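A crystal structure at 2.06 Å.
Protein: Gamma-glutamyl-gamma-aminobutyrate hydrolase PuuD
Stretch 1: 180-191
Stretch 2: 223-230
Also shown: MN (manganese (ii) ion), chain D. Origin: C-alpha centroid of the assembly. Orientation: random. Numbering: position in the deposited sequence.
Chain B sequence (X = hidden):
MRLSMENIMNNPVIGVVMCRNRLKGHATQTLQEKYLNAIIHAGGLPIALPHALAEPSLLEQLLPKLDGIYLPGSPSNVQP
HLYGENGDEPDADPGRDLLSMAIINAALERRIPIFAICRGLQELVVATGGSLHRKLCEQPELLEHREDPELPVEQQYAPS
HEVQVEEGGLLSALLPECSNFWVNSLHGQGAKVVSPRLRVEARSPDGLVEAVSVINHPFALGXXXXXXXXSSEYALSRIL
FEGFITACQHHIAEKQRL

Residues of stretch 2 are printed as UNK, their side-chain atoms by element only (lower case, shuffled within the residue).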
ATOM      1  N   ASN B 180      32.616  -9.158   8.585  1.00 56.73           N
ATOM      2  CA  ASN B 180      32.211 -10.339   7.898  1.00 52.81           C
ATOM      3  C   ASN B 180      31.022 -10.949   8.601  1.00 49.05           C
ATOM      4  O   ASN B 180      31.063 -11.049   9.791  1.00 48.08           O
ATOM      5  CB  ASN B 180      33.364 -11.279   8.019  1.00 58.31           C
ATOM      6  CG  ASN B 180      33.811 -11.787   6.726  1.00 62.81           C
ATOM      7  OD1 ASN B 180      34.825 -11.394   6.216  1.00 65.65           O
ATOM      8  ND2 ASN B 180      33.066 -12.677   6.185  1.00 63.97           N
ATOM      9  N   PHE B 181      30.005 -11.417   7.888  1.00 42.29           N
ATOM     10  CA  PHE B 181      28.829 -12.001   8.519  1.00 41.04           C
ATOM     11  C   PHE B 181      28.034 -12.780   7.482  1.00 34.94           C
ATOM     12  O   PHE B 181      28.270 -12.676   6.276  1.00 34.13           O
ATOM     13  CB  PHE B 181      27.957 -10.930   9.181  1.00 40.47           C
ATOM     14  CG  PHE B 181      27.653  -9.759   8.294  1.00 37.25           C
ATOM     15  CD1 PHE B 181      26.535  -9.765   7.476  1.00 39.22           C
ATOM     16  CD2 PHE B 181      28.482  -8.650   8.280  1.00 42.17           C
ATOM     17  CE1 PHE B 181      26.250  -8.685   6.662  1.00 44.23           C
ATOM     18  CE2 PHE B 181      28.202  -7.568   7.467  1.00 46.85           C
ATOM     19  CZ  PHE B 181      27.086  -7.587   6.654  1.00 47.04           C
ATOM     20  N   TRP B 182      27.075 -13.558   7.977  1.00 33.26           N
ATOM     21  CA  TRP B 182      26.231 -14.395   7.138  1.00 30.64           C
ATOM     22  C   TRP B 182      24.986 -13.635   6.703  1.00 31.16           C
ATOM     23  O   TRP B 182      24.420 -12.851   7.471  1.00 31.37           O
ATOM     24  CB  TRP B 182      25.823 -15.666   7.885  1.00 31.69           C
ATOM     25  CG  TRP B 182      26.937 -16.645   8.064  1.00 37.18           C
ATOM     26  CD1 TRP B 182      27.747 -16.776   9.155  1.00 35.73           C
ATOM     27  CD2 TRP B 182      27.364 -17.638   7.126  1.00 35.04           C
ATOM     28  NE1 TRP B 182      28.653 -17.788   8.953  1.00 36.86           N
ATOM     29  CE2 TRP B 182      28.439 -18.333   7.715  1.00 38.74           C
ATOM     30  CE3 TRP B 182      26.943 -18.006   5.845  1.00 33.75           C
ATOM     31  CZ2 TRP B 182      29.098 -19.375   7.065  1.00 40.42           C
ATOM     32  CZ3 TRP B 182      27.598 -19.040   5.202  1.00 37.85           C
ATOM     33  CH2 TRP B 182      28.664 -19.712   5.813  1.00 39.23           C
ATOM     34  N   VAL B 183      24.565 -13.874   5.463  1.00 31.33           N
ATOM     35  CA  VAL B 183      23.343 -13.297   4.918  1.00 32.85           C
ATOM     36  C   VAL B 183      22.602 -14.382   4.152  1.00 33.23           C
ATOM     37  O   VAL B 183      23.202 -15.352   3.676  1.00 33.74           O
ATOM     38  CB  VAL B 183      23.625 -12.087   3.997  1.00 29.75           C
ATOM     39  CG1 VAL B 183      24.323 -10.972   4.761  1.00 31.76           C
ATOM     40  CG2 VAL B 183      24.451 -12.514   2.791  1.00 28.21           C
ATOM     41  N   ASN B 184      21.285 -14.225   4.045  1.00 30.43           N
ATOM     42  CA  ASN B 184      20.523 -15.077   3.149  1.00 29.69           C
ATOM     43  C   ASN B 184      20.738 -14.623   1.705  1.00 27.44           C
ATOM     44  O   ASN B 184      21.371 -13.601   1.435  1.00 26.62           O
ATOM     45  CB  ASN B 184      19.038 -15.072   3.523  1.00 25.99           C
ATOM     46  CG  ASN B 184      18.468 -13.670   3.668  1.00 24.09           C
ATOM     47  OD1 ASN B 184      18.908 -12.733   3.004  1.00 26.13           O
ATOM     48  ND2 ASN B 184      17.478 -13.525   4.541  1.00 25.60           N
ATOM     49  N   SER B 185      20.209 -15.399   0.764  1.00 25.02           N
ATOM     50  CA  SER B 185      20.403 -15.094  -0.651  1.00 20.88           C
ATOM     51  C   SER B 185      19.232 -15.664  -1.434  1.00 24.34           C
ATOM     52  O   SER B 185      19.003 -16.877  -1.413  1.00 26.17           O
ATOM     53  CB  SER B 185      21.729 -15.666  -1.159  1.00 21.21           C
ATOM     54  OG  SER B 185      22.089 -15.117  -2.415  1.00 21.18           O
ATOM     55  N   LEU B 186      18.488 -14.794  -2.117  1.00 25.19           N
ATOM     56  CA  LEU B 186      17.336 -15.198  -2.916  1.00 23.43           C
ATOM     57  C   LEU B 186      17.279 -14.351  -4.190  1.00 24.81           C
ATOM     58  O   LEU B 186      16.328 -13.615  -4.446  1.00 24.01           O
ATOM     59  CB  LEU B 186      16.033 -15.068  -2.125  1.00 23.86           C
ATOM     60  CG  LEU B 186      15.898 -15.743  -0.757  1.00 29.36           C
ATOM     61  CD1 LEU B 186      16.350 -14.802   0.346  1.00 29.90           C
ATOM     62  CD2 LEU B 186      14.463 -16.190  -0.519  1.00 32.31           C
ATOM     63  N   HIS B 187      18.317 -14.453  -5.020  1.00 21.46           N
ATOM     64  CA  HIS B 187      18.387 -13.635  -6.221  1.00 22.96           C
ATOM     65  C   HIS B 187      19.111 -14.387  -7.328  1.00 25.05           C
ATOM     66  O   HIS B 187      20.156 -15.001  -7.093  1.00 22.30           O
ATOM     67  CB  HIS B 187      19.086 -12.297  -5.943  1.00 20.25           C
ATOM     68  CG  HIS B 187      20.473 -12.436  -5.396  1.00 22.79           C
ATOM     69  ND1 HIS B 187      21.595 -12.111  -6.127  1.00 20.78           N
ATOM     70  CD2 HIS B 187      20.920 -12.847  -4.186  1.00 20.21           C
ATOM     71  CE1 HIS B 187      22.673 -12.324  -5.395  1.00 22.20           C
ATOM     72  NE2 HIS B 187      22.291 -12.771  -4.212  1.00 22.81           N
ATOM     73  N   GLY B 188      18.543 -14.333  -8.531  1.00 28.80           N
ATOM     74  CA  GLY B 188      19.157 -14.920  -9.706  1.00 26.70           C
ATOM     75  C   GLY B 188      19.843 -13.878 -10.562  1.00 25.95           C
ATOM     76  O   GLY B 188      20.536 -14.205 -11.530  1.00 29.54           O
ATOM     77  N   GLN B 189      19.643 -12.610 -10.214  1.00 22.10           N
ATOM     78  CA  GLN B 189      20.318 -11.496 -10.853  1.00 23.27           C
ATOM     79  C   GLN B 189      21.182 -10.776  -9.826  1.00 22.53           C
ATOM     80  O   GLN B 189      20.997 -10.925  -8.614  1.00 23.08           O
ATOM     81  CB  GLN B 189      19.314 -10.521 -11.487  1.00 21.49           C
ATOM     82  CG  GLN B 189      18.412 -11.162 -12.532  1.00 20.58           C
ATOM     83  CD  GLN B 189      17.772 -10.146 -13.459  1.00 22.07           C
ATOM     84  OE1 GLN B 189      17.722  -8.955 -13.156  1.00 27.15           O
ATOM     85  NE2 GLN B 189      17.281 -10.615 -14.601  1.00 24.29           N
ATOM     86  N   GLY B 190      22.140  -9.999 -10.321  1.00 19.76           N
ATOM     87  CA  GLY B 190      23.041  -9.286  -9.435  1.00 22.26           C
ATOM     88  C   GLY B 190      23.735  -8.161 -10.165  1.00 21.58           C
ATOM     89  O   GLY B 190      23.618  -8.011 -11.383  1.00 23.42           O
ATOM     90  N   ALA B 191      24.471  -7.364  -9.394  1.00 18.72           N
ATOM     91  CA  ALA B 191      25.185  -6.227  -9.956  1.00 18.94           C
ATOM     92  C   ALA B 191      26.303  -6.701 -10.875  1.00 26.44           C
ATOM     93  O   ALA B 191      27.089  -7.583 -10.514  1.00 26.26           O
ATOM     94  CB  ALA B 191      25.752  -5.352  -8.839  1.00 18.98           C
ATOM     95  N   UNK B 223      21.158  -3.325  -0.194  1.00 24.28           N
ATOM     96  CA  UNK B 223      21.708  -4.635   0.125  1.00 22.43           C
ATOM     97  C   UNK B 223      21.032  -5.670  -0.762  1.00 22.96           C
ATOM     98  O   UNK B 223      19.855  -5.543  -1.117  1.00 20.91           O
ATOM     99  c   UNK B 223      21.548  -5.000   1.622  1.00 24.00           C
ATOM    100  c   UNK B 223      22.208  -3.949   2.501  1.00 23.88           C
ATOM    101  c   UNK B 223      20.081  -5.161   1.991  1.00 23.30           C
ATOM    102  N   UNK B 224      21.796  -6.696  -1.139  1.00 21.76           N
ATOM    103  CA  UNK B 224      21.284  -7.729  -2.030  1.00 20.47           C
ATOM    104  C   UNK B 224      20.523  -8.818  -1.285  1.00 21.63           C
ATOM    105  O   UNK B 224      19.665  -9.477  -1.883  1.00 19.96           O
ATOM    106  o   UNK B 224      21.654  -8.217  -5.914  1.00 27.39           O
ATOM    107  n   UNK B 224      19.851  -9.036  -4.853  1.00 18.71           N
ATOM    108  c   UNK B 224      22.439  -8.340  -2.832  1.00 23.82           C
ATOM    109  c   UNK B 224      22.029  -9.389  -3.856  1.00 24.28           C
ATOM    110  c   UNK B 224      21.158  -8.827  -4.965  1.00 25.46           C
ATOM    111  N   UNK B 225      20.801  -9.008   0.001  1.00 18.79           N
ATOM    112  CA  UNK B 225      20.116 -10.019   0.790  1.00 23.09           C
ATOM    113  C   UNK B 225      18.801  -9.451   1.323  1.00 25.51           C
ATOM    114  O   UNK B 225      18.361  -8.366   0.935  1.00 25.85           O
ATOM    115  c   UNK B 225      23.689  -6.879   4.106  1.00 24.01           C
ATOM    116  c   UNK B 225      24.645  -6.754   3.136  1.00 24.90           C
ATOM    117  c   UNK B 225      23.631  -8.489   1.777  1.00 22.64           C
ATOM    118  n   UNK B 225      21.619  -8.166   4.691  1.00 22.27           N
ATOM    119  c   UNK B 225      21.485  -9.482   2.876  1.00 21.58           C
ATOM    120  c   UNK B 225      21.026 -10.527   1.906  1.00 23.17           C
ATOM    121  c   UNK B 225      20.907  -9.163   4.070  1.00 21.26           C
ATOM    122  c   UNK B 225      22.638  -8.639   2.752  1.00 23.85           C
ATOM    123  c   UNK B 225      22.688  -7.827   3.903  1.00 22.47           C
ATOM    124  c   UNK B 225      24.625  -7.546   1.981  1.00 23.03           C
ATOM    125  N   UNK B 226      18.153 -10.191   2.227  1.00 23.78           N
ATOM    126  CA  UNK B 226      16.827  -9.851   2.741  1.00 22.28           C
ATOM    127  C   UNK B 226      16.908  -9.648   4.250  1.00 26.80           C
ATOM    128  O   UNK B 226      16.632 -10.575   5.029  1.00 26.24           O
ATOM    129  c   UNK B 226      13.910 -10.561  -0.677  1.00 27.72           C
ATOM    130  n   UNK B 226      15.062 -10.937  -1.203  1.00 25.80           N
ATOM    131  c   UNK B 226      15.332 -10.881   0.975  1.00 27.48           C
ATOM    132  n   UNK B 226      14.046 -10.520   0.636  1.00 26.62           N
ATOM    133  c   UNK B 226      15.808 -10.935   2.393  1.00 24.41           C
ATOM    134  c   UNK B 226      15.968 -11.143  -0.192  1.00 25.21           C
ATOM    135  N   UNK B 227      17.273  -8.444   4.703  1.00 22.92           N
ATOM    136  CA  UNK B 227      17.301  -8.183   6.149  1.00 21.61           C
ATOM    137  C   UNK B 227      15.920  -8.024   6.767  1.00 23.49           C
ATOM    138  O   UNK B 227      15.812  -8.021   7.999  1.00 25.01           O
ATOM    139  c   UNK B 227      18.109  -6.885   6.252  1.00 21.95           C
ATOM    140  c   UNK B 227      17.648  -7.257   3.913  1.00 18.27           C
ATOM    141  c   UNK B 227      17.841  -6.184   4.957  1.00 17.90           C
ATOM    142  N   UNK B 228      14.866  -7.895   5.959  1.00 21.56           N
ATOM    143  CA  UNK B 228      13.521  -7.770   6.508  1.00 20.67           C
ATOM    144  C   UNK B 228      13.025  -9.068   7.132  1.00 25.87           C
ATOM    145  O   UNK B 228      12.068  -9.040   7.912  1.00 25.42           O
ATOM    146  c   UNK B 228      12.929  -8.897   3.473  1.00 22.85           C
ATOM    147  c   UNK B 228      12.549  -7.316   5.417  1.00 20.90           C
ATOM    148  o   UNK B 228      12.548  -9.793   2.690  1.00 22.53           O
ATOM    149  c   UNK B 228      11.985  -8.452   4.575  1.00 24.62           C
ATOM    150  o   UNK B 228      14.048  -8.351   3.385  1.00 20.56           O
ATOM    151  N   UNK B 229      13.655 -10.197   6.812  1.00 23.43           N
ATOM    152  CA  UNK B 229      13.211 -11.502   7.294  1.00 24.98           C
ATOM    153  C   UNK B 229      13.431 -11.601   8.797  1.00 26.50           C
ATOM    154  O   UNK B 229      14.574 -11.702   9.256  1.00 31.03           O
ATOM    155  c   UNK B 229      14.425 -14.802   7.789  1.00 28.55           C
ATOM    156  c   UNK B 229      11.523 -16.903   7.439  1.00 35.99           C
ATOM    157  c   UNK B 229      10.373 -16.588   6.768  1.00 36.43           C
ATOM    158  c   UNK B 229      10.217 -15.354   6.124  1.00 32.12           C
ATOM    159  c   UNK B 229      11.222 -14.405   6.143  1.00 26.32           C
ATOM    160  c   UNK B 229      12.537 -15.947   7.460  1.00 31.63           C
ATOM    161  c   UNK B 229      12.408 -14.697   6.822  1.00 28.93           C
ATOM    162  c   UNK B 229      13.627 -13.979   7.047  1.00 26.15           C
ATOM    163  c   UNK B 229      13.963 -12.608   6.561  1.00 23.01           C
ATOM    164  n   UNK B 229      13.776 -15.986   8.044  1.00 29.13           N
ATOM    165  N   UNK B 230      12.338 -11.584   9.562  1.00 27.40           N
ATOM    166  CA  UNK B 230      12.378 -11.657  11.024  1.00 31.20           C
ATOM    167  C   UNK B 230      13.418 -10.695  11.589  1.00 33.34           C
ATOM    168  O   UNK B 230      14.257 -11.056  12.418  1.00 37.47           O
ATOM    169  c   UNK B 230      11.520 -14.039  11.125  1.00 33.06           C
ATOM    170  o   UNK B 230      11.735 -15.038  10.439  1.00 37.75           O
ATOM    171  c   UNK B 230      12.642 -13.087  11.493  1.00 30.32           C
ATOM    172  n   UNK B 230      10.312 -13.731  11.581  1.00 33.59           N
TER
HETATM  173 MN    MN D 301      23.622 -13.486  -2.585  1.00 26.30          MN
HETATM  174  O   HOH W   1      22.465 -12.275  -1.014  1.00 22.08           O
HETATM  175  O   HOH W   2      18.395 -11.909  -2.196  1.00 30.12           O
HETATM  176  O   HOH W   3      24.315  -8.053  -6.713  1.00 25.13           O

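Position 223 carries three side-chain carbons, one bearing the other two, and touches nothing on stretch 1. This beta-branched group is Val-223, whose compact apolar side chain is compatible with a buried site.

Position 224 has three carbons in a row, the third bearing one oxygen and one nitrogen, an amide; a side-chain carbon lies over one face of the His-187 ring. It is Gln-224. Its CG is 3.4 Å from His-187 CE1 and 10° off the ring normal, a CH-pi contact. The amide beyond it remains polar: Gln-224 OE1 accepts a hydrogen bond from water 3 (2.8 Å), which in turn accepts one from Ala-191 N (2.8 Å). A flexible chain with an apolar middle and a polar end suits both tasks.

At position 225 one carbon leads to fused five- and six-membered rings holding eight carbons and one nitrogen. Val-183 lies over one face, and the edge of Phe-181 turns toward the ring system. This is Trp-225. Val-183 CG1 comes within 3.5 Å of Trp-225 CD2, 12° off the normal of the five-membered ring. Phe-181 forms an offset edge-to-face pair with the indole, planes at 76°, with Phe-181 CE1 4.0 Å from Trp-225 CZ2. The broad indole thus meets two apolar side chains of the strand.

Position 226 shows one carbon and a five-membered ring of three carbons and two nitrogens, near Leu-186, so it is His-226. Leu-186 CD1 approaches His-226 CD2 at 3.7 Å, while the backbone is held by Asn-184: His-226 N donates to Asn-184 OD1 (2.8 Å), and Asn-184 ND2 donates to His-226 O (3.1 Å).

Position 227 has three carbons closing a ring onto the backbone nitrogen: Pro-227. It makes no contact with stretch 1, but its phi of -74° fits the type I turn from His-226 to position 229.

Position 228 bears three carbons, the last with two oxygens, a carboxylate: Glu-228. Its OE2 accepts a hydrogen bond from His-226 ND1 (2.6 Å); an imidazole suits position 226 because it can donate here while its carbon CD2 meets Leu-186.

Position 229 has one carbon, then fused five- and six-membered rings holding eight carbons and one nitrogen; its CB lies 4.2 Å from Asn-184 ND2. It is Trp-229, partly exposed and touching a crystal neighbour. Contact through CB does not itself explain the large indole.

Position 230 has two carbons, the second bearing oxygen and nitrogen: Asn-230, exposed and out of reach. Its positive phi of 47° is one asparagine tolerates well.

The contact therefore combines apolar packing on Trp-225 with the paired hydrogen bonds of Asn-184. Water 2 links Leu-186 N to Gln-224 O, and Gln-224 covers His-187, whose NE2 binds manganese.

Stretch 2, residues 223-230: VQWHPEWN
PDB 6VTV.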